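Local coordinates for Serine/threonine protein kinase (Mycobacterium tuberculosis, PDB 4ESQ), which is the extracellular sensor domain of a receptor kinase that probably phosphorylates serine and threonine residues of proteins at the expense of ATP, at residues Leu13-Met24 with Gln179-Lys190; Lys125-Asp133 with Val143-Trp153. One frame throughout, in Å; residues are numbered along the deposited sequence.

In the fold
Both contacts belong to the one extracellular domain, their centres 23 Å apart without touching: contact 1 packs helices on one face of the antiparallel sheet, and contact 2 is part of the sheet itself. Contact 1 joins regions near the two chain ends, residues 13-24 and helix 179-190, against strands 84-92, 154-162 and 165-173; contact 2 pairs neighbouring strands 125-131 and 141-147 of a hairpin. Strand 154-162 connects them, touching the C-terminal helix and pairing with strand 141-147. Each is partly buried, contact 1 having the larger share of buried residues. Its chemistry is aliphatic interlocking with a salt bridge at one end, whereas contact 2 rests on a backbone ladder, with aromatic rings on one face and water-bridged threonines on the other.

Contact 1. Residues Leu13-Met24 with Gln179-Lys190; sequences LLLNSSEVNAVM and QAGQIAAKIVDK
The carboxylate of Glu19 meets the ammonium group of Lys190 through one oxygen: NZ lies 2.8 Å from OE1, on its syn lone pair, in a salt bridge. The anti lone pair of OE1 takes the N-H of Asn16, so two donors grip this oxygen and fix the carboxylate. Asn16 accepts in turn from its N-cap position, OD1 taking Glu19 N at 2.8 Å. Lys190 reaches the pair with its chain extended beyond CG and gives a second bond, NZ to Leu14 O at 2.9 Å, tilted 30° from that carbonyl plane. Along the way its CD passes 3.5 Å from Leu13 O, a buried carbonyl oxygen without a polar partner. Next to the lysine, Leu15 lays its two methyls on the side chains of the helix: CD1 rests on Ile183 CG2 at 3.8 Å, while CD2 lies among Lys186 CB, Ile187 CG1 and Lys190 CE. Val23 is a knob in a hole of Gln179, Gln182, Ile183 and Lys186. With CG1 anti to the backbone N (chi1 167°), that methyl faces Ile183 CG1, and CG2 meets Lys186 CE. Met24 folds back so that SD touches Gln179 CB at 3.6 Å; the Gln179 amide is held by Thr177 N at OE1 and Gln175 O at NE2, while waters link Val23 O to that NE2 and to Gln182 OE1. Ile183 also touches Val169, and Ile187 Val167, both of strand 165-173. Residues 13-16 and helix 17-24 thus pack together on helix 179-190, the helices roughly antiparallel at 148°, with a capping box opening the shorter one.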
loop_
_atom_site.group_PDB
_atom_site.type_symbol
_atom_site.label_atom_id
_atom_site.label_comp_id
_atom_site.label_asym_id
_atom_site.label_seq_id
_atom_site.Cartn_x
_atom_site.Cartn_y
_atom_site.Cartn_z
ATOM N N LEU A 13 11.312 5.756 7.689
ATOM C CA LEU A 13 11.148 5.671 6.229
ATOM C C LEU A 13 9.804 6.201 5.721
ATOM O O LEU A 13 9.643 6.480 4.526
ATOM C CB LEU A 13 11.332 4.227 5.750
ATOM C CG LEU A 13 12.605 3.524 6.208
ATOM C CD1 LEU A 13 12.586 2.085 5.731
ATOM C CD2 LEU A 13 13.846 4.245 5.690
ATOM N N LEU A 14 8.832 6.337 6.613
ATOM C CA LEU A 14 7.517 6.801 6.205
ATOM C C LEU A 14 7.533 8.294 5.890
ATOM O O LEU A 14 8.459 9.015 6.276
ATOM C CB LEU A 14 6.469 6.481 7.275
ATOM C CG LEU A 14 6.315 4.994 7.615
ATOM C CD1 LEU A 14 5.236 4.804 8.666
ATOM C CD2 LEU A 14 6.005 4.155 6.374
ATOM N N LEU A 15 6.508 8.758 5.186
ATOM C CA LEU A 15 6.418 10.171 4.861
ATOM C C LEU A 15 5.809 10.926 6.031
ATOM O O LEU A 15 4.911 10.430 6.705
ATOM C CB LEU A 15 5.594 10.368 3.589
ATOM C CG LEU A 15 6.185 9.696 2.349
ATOM C CD1 LEU A 15 5.488 10.219 1.109
ATOM C CD2 LEU A 15 7.684 9.950 2.279
ATOM N N ASN A 16 6.327 12.120 6.298
ATOM C CA ASN A 16 5.791 12.926 7.381
ATOM C C ASN A 16 4.505 13.637 6.942
ATOM O O ASN A 16 4.091 13.524 5.786
ATOM C CB ASN A 16 6.844 13.898 7.921
ATOM C CG ASN A 16 7.249 14.963 6.910
ATOM O OD1 ASN A 16 6.424 15.467 6.156
ATOM N ND2 ASN A 16 8.532 15.326 6.914
ATOM N N SER A 17 3.879 14.366 7.862
ATOM C CA SER A 17 2.587 14.984 7.581
ATOM C C SER A 17 2.645 15.965 6.407
ATOM O O SER A 17 1.724 16.006 5.591
ATOM C CB SER A 17 2.012 15.656 8.833
ATOM O OG SER A 17 2.813 16.742 9.261
ATOM N N SER A 18 3.719 16.746 6.319
ATOM C CA SER A 18 3.874 17.676 5.206
ATOM C C SER A 18 3.974 16.928 3.887
ATOM O O SER A 18 3.328 17.289 2.905
ATOM C CB SER A 18 5.112 18.555 5.384
ATOM O OG SER A 18 5.363 19.300 4.201
ATOM N N GLU A 19 4.782 15.876 3.874
ATOM C CA GLU A 19 5.001 15.119 2.657
ATOM C C GLU A 19 3.723 14.451 2.152
ATOM O O GLU A 19 3.474 14.438 0.956
ATOM C CB GLU A 19 6.114 14.089 2.866
ATOM C CG GLU A 19 7.483 14.722 3.126
ATOM C CD GLU A 19 8.537 13.722 3.586
ATOM O OE1 GLU A 19 8.227 12.840 4.411
ATOM O OE2 GLU A 19 9.695 13.827 3.129
ATOM N N VAL A 20 2.931 13.885 3.061
ATOM C CA VAL A 20 1.673 13.246 2.682
ATOM C C VAL A 20 0.692 14.275 2.119
ATOM O O VAL A 20 0.093 14.071 1.058
ATOM C CB VAL A 20 1.028 12.520 3.870
ATOM C CG1 VAL A 20 -0.349 11.952 3.459
ATOM C CG2 VAL A 20 1.939 11.417 4.361
ATOM N N ASN A 21 0.533 15.381 2.841
ATOM C CA ASN A 21 -0.311 16.482 2.389
ATOM C C ASN A 21 0.083 16.965 1.003
ATOM O O ASN A 21 -0.771 17.172 0.146
ATOM C CB ASN A 21 -0.215 17.661 3.359
ATOM C CG ASN A 21 -1.200 17.569 4.508
ATOM O OD1 ASN A 21 -2.326 17.076 4.357
ATOM N ND2 ASN A 21 -0.790 18.085 5.668
ATOM N N ALA A 22 1.385 17.137 0.792
ATOM C CA ALA A 22 1.895 17.673 -0.463
ATOM C C ALA A 22 1.581 16.757 -1.639
ATOM O O ALA A 22 1.216 17.222 -2.717
ATOM C CB ALA A 22 3.405 17.918 -0.363
ATOM N N VAL A 23 1.720 15.453 -1.438
ATOM C CA VAL A 23 1.430 14.521 -2.522
ATOM C C VAL A 23 -0.068 14.523 -2.819
ATOM O O VAL A 23 -0.486 14.537 -3.985
ATOM C CB VAL A 23 1.913 13.087 -2.204
ATOM C CG1 VAL A 23 1.309 12.078 -3.200
ATOM C CG2 VAL A 23 3.436 13.020 -2.218
ATOM N N MET A 24 -0.876 14.540 -1.767
ATOM C CA MET A 24 -2.316 14.343 -1.915
ATOM C C MET A 24 -3.083 15.612 -2.294
ATOM O O MET A 24 -4.252 15.541 -2.671
ATOM C CB MET A 24 -2.927 13.734 -0.642
ATOM C CG MET A 24 -2.467 12.306 -0.323
ATOM S SD MET A 24 -2.517 11.163 -1.728
ATOM C CE MET A 24 -4.281 11.015 -1.973
ATOM N N GLN A 179 -0.628 9.149 -7.140
ATOM C CA GLN A 179 -0.204 9.537 -5.793
ATOM C C GLN A 179 0.520 8.417 -5.027
ATOM O O GLN A 179 1.484 8.668 -4.298
ATOM C CB GLN A 179 -1.390 10.054 -4.972
ATOM C CG GLN A 179 -1.927 11.422 -5.415
ATOM C CD GLN A 179 -2.986 11.315 -6.501
ATOM O OE1 GLN A 179 -3.048 10.325 -7.232
ATOM N NE2 GLN A 179 -3.826 12.340 -6.610
ATOM N N ALA A 180 0.061 7.183 -5.185
ATOM C CA ALA A 180 0.697 6.077 -4.483
ATOM C C ALA A 180 2.077 5.795 -5.091
ATOM O O ALA A 180 3.031 5.471 -4.378
ATOM C CB ALA A 180 -0.182 4.844 -4.507
ATOM N N GLY A 181 2.177 5.925 -6.411
ATOM C CA GLY A 181 3.464 5.801 -7.065
ATOM C C GLY A 181 4.422 6.859 -6.552
ATOM O O GLY A 181 5.606 6.583 -6.349
ATOM N N GLN A 182 3.927 8.080 -6.354
ATOM C CA GLN A 182 4.794 9.145 -5.847
ATOM C C GLN A 182 5.240 8.865 -4.419
ATOM O O GLN A 182 6.405 9.073 -4.050
ATOM C CB GLN A 182 4.063 10.477 -5.845
ATOM C CG GLN A 182 3.837 11.082 -7.190
ATOM C CD GLN A 182 3.235 12.452 -7.021
ATOM O OE1 GLN A 182 2.021 12.617 -7.095
ATOM N NE2 GLN A 182 4.083 13.439 -6.730
ATOM N N ILE A 183 4.298 8.428 -3.604
ATOM C CA ILE A 183 4.605 8.140 -2.216
ATOM C C ILE A 183 5.660 7.042 -2.155
ATOM O O ILE A 183 6.672 7.166 -1.449
ATOM C CB ILE A 183 3.325 7.775 -1.431
ATOM C CG1 ILE A 183 2.475 9.036 -1.224
ATOM C CG2 ILE A 183 3.656 7.138 -0.089
ATOM C CD1 ILE A 183 1.036 8.745 -0.836
ATOM N N ALA A 184 5.447 5.980 -2.917
ATOM C CA ALA A 184 6.382 4.859 -2.920
ATOM C C ALA A 184 7.792 5.310 -3.299
ATOM O O ALA A 184 8.777 4.927 -2.661
ATOM C CB ALA A 184 5.893 3.773 -3.873
ATOM N N ALA A 185 7.886 6.136 -4.338
ATOM C CA ALA A 185 9.187 6.605 -4.801
ATOM C C ALA A 185 9.882 7.441 -3.738
ATOM O O ALA A 185 11.104 7.357 -3.574
ATOM C CB ALA A 185 9.044 7.383 -6.098
ATOM N N LYS A 186 9.112 8.237 -3.003
ATOM C CA LYS A 186 9.700 9.051 -1.945
ATOM C C LYS A 186 10.195 8.185 -0.778
ATOM O O LYS A 186 11.264 8.435 -0.224
ATOM C CB LYS A 186 8.724 10.131 -1.478
ATOM C CG LYS A 186 8.441 11.183 -2.564
ATOM C CD LYS A 186 7.350 12.153 -2.156
ATOM C CE LYS A 186 7.135 13.236 -3.225
ATOM N NZ LYS A 186 8.342 14.095 -3.405
ATOM N N ILE A 187 9.429 7.162 -0.420
ATOM C CA ILE A 187 9.881 6.222 0.604
ATOM C C ILE A 187 11.134 5.461 0.154
ATOM O O ILE A 187 12.062 5.259 0.932
ATOM C CB ILE A 187 8.753 5.254 1.009
ATOM C CG1 ILE A 187 7.605 6.037 1.638
ATOM C CG2 ILE A 187 9.285 4.185 1.988
ATOM C CD1 ILE A 187 6.299 5.224 1.810
ATOM N N VAL A 188 11.174 5.055 -1.113
ATOM C CA VAL A 188 12.352 4.374 -1.639
ATOM C C VAL A 188 13.586 5.273 -1.530
ATOM O O VAL A 188 14.673 4.799 -1.199
ATOM C CB VAL A 188 12.139 3.944 -3.093
ATOM C CG1 VAL A 188 13.468 3.649 -3.776
ATOM C CG2 VAL A 188 11.194 2.749 -3.158
ATOM N N ASP A 189 13.419 6.569 -1.791
ATOM C CA ASP A 189 14.541 7.505 -1.641
ATOM C C ASP A 189 15.039 7.533 -0.195
ATOM O O ASP A 189 16.239 7.665 0.052
ATOM C CB ASP A 189 14.161 8.921 -2.086
ATOM C CG ASP A 189 14.042 9.055 -3.594
ATOM O OD1 ASP A 189 14.626 8.235 -4.324
ATOM O OD2 ASP A 189 13.373 10.004 -4.051
ATOM N N LYS A 190 14.120 7.421 0.763
ATOM C CA LYS A 190 14.519 7.382 2.170
ATOM C C LYS A 190 15.256 6.083 2.497
ATOM O O LYS A 190 16.211 6.089 3.273
ATOM C CB LYS A 190 13.319 7.587 3.104
ATOM C CG LYS A 190 12.717 8.999 3.013
ATOM C CD LYS A 190 11.749 9.285 4.159
ATOM C CE LYS A 190 11.097 10.674 4.002
ATOM N NZ LYS A 190 10.211 10.986 5.162
HETATM O O HOH W 1 1.146 15.033 -6.231
HETATM O O HOH W 2 -2.481 15.105 -5.674
HETATM O O HOH W 3 -5.435 14.313 -4.693
#

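Contact 2. Residues Lys125-Asp133 with Val143-Trp153; sequences KTYRWTFAD and VIDTQEGAEGW
Thr130 and Thr146 face each other as an antiparallel hydrogen-bonded pair, Thr130 N giving to Thr146 O at 2.9 Å and Thr146 N to Thr130 O at 2.8 Å. Ala132 N continues the ladder to Ile144 O, and Glu148 N closes its other end on Arg128 O. Glu148 also folds its side chain back: chi1 of 76° sets CG between its own N and carbonyl carbon, and OE2 accepts from Arg128 N at 3.1 Å, the donor standing 58° out of the carboxylate plane. Its OE1 stays beyond salt-bridge distance of the guanidinium, while the aliphatic part of Arg128 runs against the carboxylate. On the threonine face, one water ties Thr146 OG1 to the carbonyls of Thr130 and Ile144, and another joins Thr130 OG1 to Thr146 O; the hydroxyls reach further to Glu154 (from Thr146) and Thr117 (from Thr130). The other face carries the rings. Gln147 CB stands over the six-membered ring of Trp129, 3.6 Å from its centroid, in a CH-pi contact. Its extended chain then lays the amide nearly flat to the indole, 17° between planes, and brings NE2 over a face of Tyr127, 3.5 Å from CG, with the amide almost perpendicular to that phenol ring. Trp129 CH2 meets the edge of Trp153 at CD1, 3.9 Å away. Further along, Asp145 touches Trp129 through OD1 and the Phe131 ring through OD2, and Leu54 of helix 51-54 packs against all three residues. A buffer molecule, probably from the crystallisation liquor, lies about 3 Å from the Gln147 side chain and may mark a pocket. The two strands form a beta hairpin within the antiparallel sheet of this Mog1p/PsbP-like sensor domain.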
loop_
_atom_site.group_PDB
_atom_site.type_symbol
_atom_site.label_atom_id
_atom_site.label_comp_id
_atom_site.label_asym_id
_atom_site.label_seq_id
_atom_site.Cartn_x
_atom_site.Cartn_y
_atom_site.Cartn_z
ATOM N N LYS A 125 -20.748 -5.597 5.262
ATOM C CA LYS A 125 -21.026 -4.644 4.194
ATOM C C LYS A 125 -20.285 -5.069 2.929
ATOM O O LYS A 125 -19.102 -5.400 2.983
ATOM C CB LYS A 125 -20.605 -3.236 4.614
ATOM C CG LYS A 125 -21.318 -2.729 5.857
ATOM C CD LYS A 125 -20.754 -1.394 6.308
ATOM C CE LYS A 125 -19.292 -1.522 6.704
ATOM N NZ LYS A 125 -18.690 -0.206 7.063
ATOM N N THR A 126 -20.982 -5.047 1.797
ATOM C CA THR A 126 -20.426 -5.545 0.543
ATOM C C THR A 126 -20.337 -4.464 -0.530
ATOM O O THR A 126 -21.311 -3.762 -0.798
ATOM C CB THR A 126 -21.269 -6.703 0.004
ATOM O OG1 THR A 126 -21.240 -7.789 0.939
ATOM C CG2 THR A 126 -20.727 -7.176 -1.322
ATOM N N TYR A 127 -19.167 -4.333 -1.144
ATOM C CA TYR A 127 -18.992 -3.369 -2.217
ATOM C C TYR A 127 -18.150 -3.945 -3.345
ATOM O O TYR A 127 -17.379 -4.871 -3.141
ATOM C CB TYR A 127 -18.389 -2.067 -1.686
ATOM C CG TYR A 127 -19.342 -1.296 -0.801
ATOM C CD1 TYR A 127 -20.305 -0.459 -1.352
ATOM C CD2 TYR A 127 -19.292 -1.416 0.584
ATOM C CE1 TYR A 127 -21.186 0.247 -0.551
ATOM C CE2 TYR A 127 -20.172 -0.714 1.396
ATOM C CZ TYR A 127 -21.115 0.117 0.821
ATOM O OH TYR A 127 -21.995 0.821 1.617
ATOM N N ARG A 128 -18.335 -3.411 -4.545
ATOM C CA ARG A 128 -17.608 -3.917 -5.694
ATOM C C ARG A 128 -16.511 -2.929 -6.070
ATOM O O ARG A 128 -16.705 -1.720 -5.987
ATOM C CB ARG A 128 -18.571 -4.181 -6.855
ATOM C CG ARG A 128 -19.564 -5.304 -6.541
ATOM C CD ARG A 128 -20.639 -5.437 -7.601
ATOM N NE ARG A 128 -20.081 -5.767 -8.906
ATOM C CZ ARG A 128 -19.862 -7.005 -9.329
ATOM N NH1 ARG A 128 -20.166 -8.038 -8.554
ATOM N NH2 ARG A 128 -19.350 -7.210 -10.534
ATOM N N TRP A 129 -15.354 -3.457 -6.454
ATOM C CA TRP A 129 -14.219 -2.631 -6.857
ATOM C C TRP A 129 -13.669 -3.134 -8.181
ATOM O O TRP A 129 -13.531 -4.342 -8.375
ATOM C CB TRP A 129 -13.111 -2.688 -5.812
ATOM C CG TRP A 129 -13.411 -1.968 -4.544
ATOM C CD1 TRP A 129 -14.227 -2.395 -3.527
ATOM C CD2 TRP A 129 -12.877 -0.702 -4.127
ATOM N NE1 TRP A 129 -14.236 -1.463 -2.507
ATOM C CE2 TRP A 129 -13.417 -0.419 -2.854
ATOM C CE3 TRP A 129 -11.994 0.219 -4.710
ATOM C CZ2 TRP A 129 -13.105 0.751 -2.155
ATOM C CZ3 TRP A 129 -11.690 1.383 -4.012
ATOM C CH2 TRP A 129 -12.245 1.635 -2.750
ATOM N N THR A 130 -13.329 -2.206 -9.076
ATOM C CA THR A 130 -12.839 -2.559 -10.407
ATOM C C THR A 130 -11.361 -2.186 -10.561
ATOM O O THR A 130 -11.000 -1.038 -10.336
ATOM C CB THR A 130 -13.638 -1.810 -11.492
ATOM O OG1 THR A 130 -15.039 -2.084 -11.345
ATOM C CG2 THR A 130 -13.183 -2.237 -12.866
ATOM N N PHE A 131 -10.522 -3.152 -10.943
ATOM C CA PHE A 131 -9.097 -2.893 -11.166
ATOM C C PHE A 131 -8.829 -2.440 -12.601
ATOM O O PHE A 131 -9.413 -2.972 -13.552
ATOM C CB PHE A 131 -8.272 -4.149 -10.907
ATOM C CG PHE A 131 -8.271 -4.585 -9.482
ATOM C CD1 PHE A 131 -7.447 -3.955 -8.561
ATOM C CD2 PHE A 131 -9.073 -5.629 -9.064
ATOM C CE1 PHE A 131 -7.434 -4.359 -7.226
ATOM C CE2 PHE A 131 -9.059 -6.044 -7.733
ATOM C CZ PHE A 131 -8.242 -5.401 -6.821
ATOM N N ALA A 132 -7.926 -1.474 -12.744
ATOM C CA ALA A 132 -7.377 -1.123 -14.048
ATOM C C ALA A 132 -6.258 -2.107 -14.378
ATOM O O ALA A 132 -6.165 -3.179 -13.773
ATOM C CB ALA A 132 -6.860 0.306 -14.030
ATOM N N ASP A 133 -5.397 -1.761 -15.327
ATOM C CA ASP A 133 -4.253 -2.618 -15.609
ATOM C C ASP A 133 -3.096 -2.322 -14.651
ATOM O O ASP A 133 -2.985 -1.227 -14.104
ATOM C CB ASP A 133 -3.803 -2.496 -17.069
ATOM C CG ASP A 133 -4.652 -3.335 -18.017
ATOM O OD1 ASP A 133 -5.509 -4.114 -17.539
ATOM O OD2 ASP A 133 -4.455 -3.228 -19.245
ATOM N N VAL A 143 -1.463 -0.205 -9.365
ATOM C CA VAL A 143 -2.749 -0.480 -9.990
ATOM C C VAL A 143 -3.790 0.418 -9.350
ATOM O O VAL A 143 -3.736 0.672 -8.147
ATOM C CB VAL A 143 -3.161 -1.983 -9.876
ATOM C CG1 VAL A 143 -3.422 -2.369 -8.423
ATOM C CG2 VAL A 143 -4.401 -2.274 -10.739
ATOM N N ILE A 144 -4.717 0.918 -10.163
ATOM C CA ILE A 144 -5.805 1.744 -9.660
ATOM C C ILE A 144 -7.084 0.920 -9.559
ATOM O O ILE A 144 -7.436 0.191 -10.482
ATOM C CB ILE A 144 -6.018 2.975 -10.563
ATOM C CG1 ILE A 144 -4.822 3.919 -10.438
ATOM C CG2 ILE A 144 -7.290 3.709 -10.184
ATOM C CD1 ILE A 144 -4.831 5.016 -11.468
ATOM N N ASP A 145 -7.759 1.005 -8.419
ATOM C CA ASP A 145 -9.047 0.338 -8.277
ATOM C C ASP A 145 -10.129 1.369 -7.999
ATOM O O ASP A 145 -9.892 2.373 -7.340
ATOM C CB ASP A 145 -9.013 -0.733 -7.193
ATOM C CG ASP A 145 -8.241 -0.304 -5.986
ATOM O OD1 ASP A 145 -8.423 0.854 -5.559
ATOM O OD2 ASP A 145 -7.436 -1.115 -5.475
ATOM N N THR A 146 -11.315 1.112 -8.516
ATOM C CA THR A 146 -12.377 2.107 -8.503
ATOM C C THR A 146 -13.592 1.524 -7.813
ATOM O O THR A 146 -14.056 0.446 -8.185
ATOM C CB THR A 146 -12.749 2.495 -9.942
ATOM O OG1 THR A 146 -11.582 2.982 -10.621
ATOM C CG2 THR A 146 -13.846 3.552 -9.956
ATOM N N GLN A 147 -14.101 2.220 -6.799
ATOM C CA GLN A 147 -15.260 1.723 -6.068
ATOM C C GLN A 147 -16.536 2.010 -6.852
ATOM O O GLN A 147 -16.724 3.110 -7.360
ATOM C CB GLN A 147 -15.354 2.336 -4.664
ATOM C CG GLN A 147 -16.628 1.907 -3.921
ATOM C CD GLN A 147 -16.653 2.286 -2.444
ATOM O OE1 GLN A 147 -16.037 3.260 -2.026
ATOM N NE2 GLN A 147 -17.372 1.501 -1.650
ATOM N N GLU A 148 -17.411 1.018 -6.961
ATOM C CA GLU A 148 -18.669 1.198 -7.697
ATOM C C GLU A 148 -19.491 2.400 -7.201
ATOM O O GLU A 148 -19.333 2.853 -6.065
ATOM C CB GLU A 148 -19.515 -0.078 -7.639
ATOM C CG GLU A 148 -20.223 -0.292 -6.306
ATOM C CD GLU A 148 -21.079 -1.548 -6.284
ATOM O OE1 GLU A 148 -21.697 -1.862 -7.328
ATOM O OE2 GLU A 148 -21.126 -2.227 -5.229
ATOM N N GLY A 149 -20.368 2.919 -8.054
ATOM C CA GLY A 149 -21.188 4.064 -7.679
ATOM C C GLY A 149 -20.758 5.368 -8.338
ATOM O O GLY A 149 -19.698 5.436 -8.960
ATOM N N ALA A 150 -21.573 6.412 -8.200
ATOM C CA ALA A 150 -21.291 7.679 -8.880
ATOM C C ALA A 150 -20.358 8.612 -8.108
ATOM O O ALA A 150 -20.061 9.717 -8.566
ATOM C CB ALA A 150 -22.583 8.402 -9.250
ATOM N N GLU A 151 -19.890 8.172 -6.945
ATOM C CA GLU A 151 -18.937 8.964 -6.182
ATOM C C GLU A 151 -17.668 9.205 -6.986
ATOM O O GLU A 151 -17.192 10.330 -7.065
ATOM C CB GLU A 151 -18.598 8.283 -4.853
ATOM C CG GLU A 151 -19.722 8.349 -3.833
ATOM C CD GLU A 151 -19.299 7.850 -2.469
ATOM O OE1 GLU A 151 -18.273 7.144 -2.395
ATOM O OE2 GLU A 151 -19.989 8.163 -1.475
ATOM N N GLY A 152 -17.117 8.147 -7.578
ATOM C CA GLY A 152 -15.859 8.263 -8.295
ATOM C C GLY A 152 -14.650 8.077 -7.388
ATOM O O GLY A 152 -13.516 8.383 -7.783
ATOM N N TRP A 153 -14.894 7.601 -6.167
ATOM C CA TRP A 153 -13.825 7.279 -5.210
ATOM C C TRP A 153 -12.935 6.188 -5.781
ATOM O O TRP A 153 -13.430 5.176 -6.283
ATOM C CB TRP A 153 -14.429 6.818 -3.872
ATOM C CG TRP A 153 -13.428 6.608 -2.758
ATOM C CD1 TRP A 153 -12.940 5.416 -2.307
ATOM C CD2 TRP A 153 -12.790 7.624 -1.968
ATOM N NE1 TRP A 153 -12.051 5.623 -1.278
ATOM C CE2 TRP A 153 -11.935 6.971 -1.057
ATOM C CE3 TRP A 153 -12.859 9.022 -1.945
ATOM C CZ2 TRP A 153 -11.160 7.667 -0.128
ATOM C CZ3 TRP A 153 -12.094 9.711 -1.021
ATOM C CH2 TRP A 153 -11.252 9.034 -0.128
HETATM O O HOH W 4 -21.974 -4.671 -3.723
HETATM O O HOH W 5 -9.852 1.373 -11.954
HETATM O O HOH W 6 -16.337 -0.230 -9.915
HETATM O O HOH W 7 -3.489 1.165 -12.979
#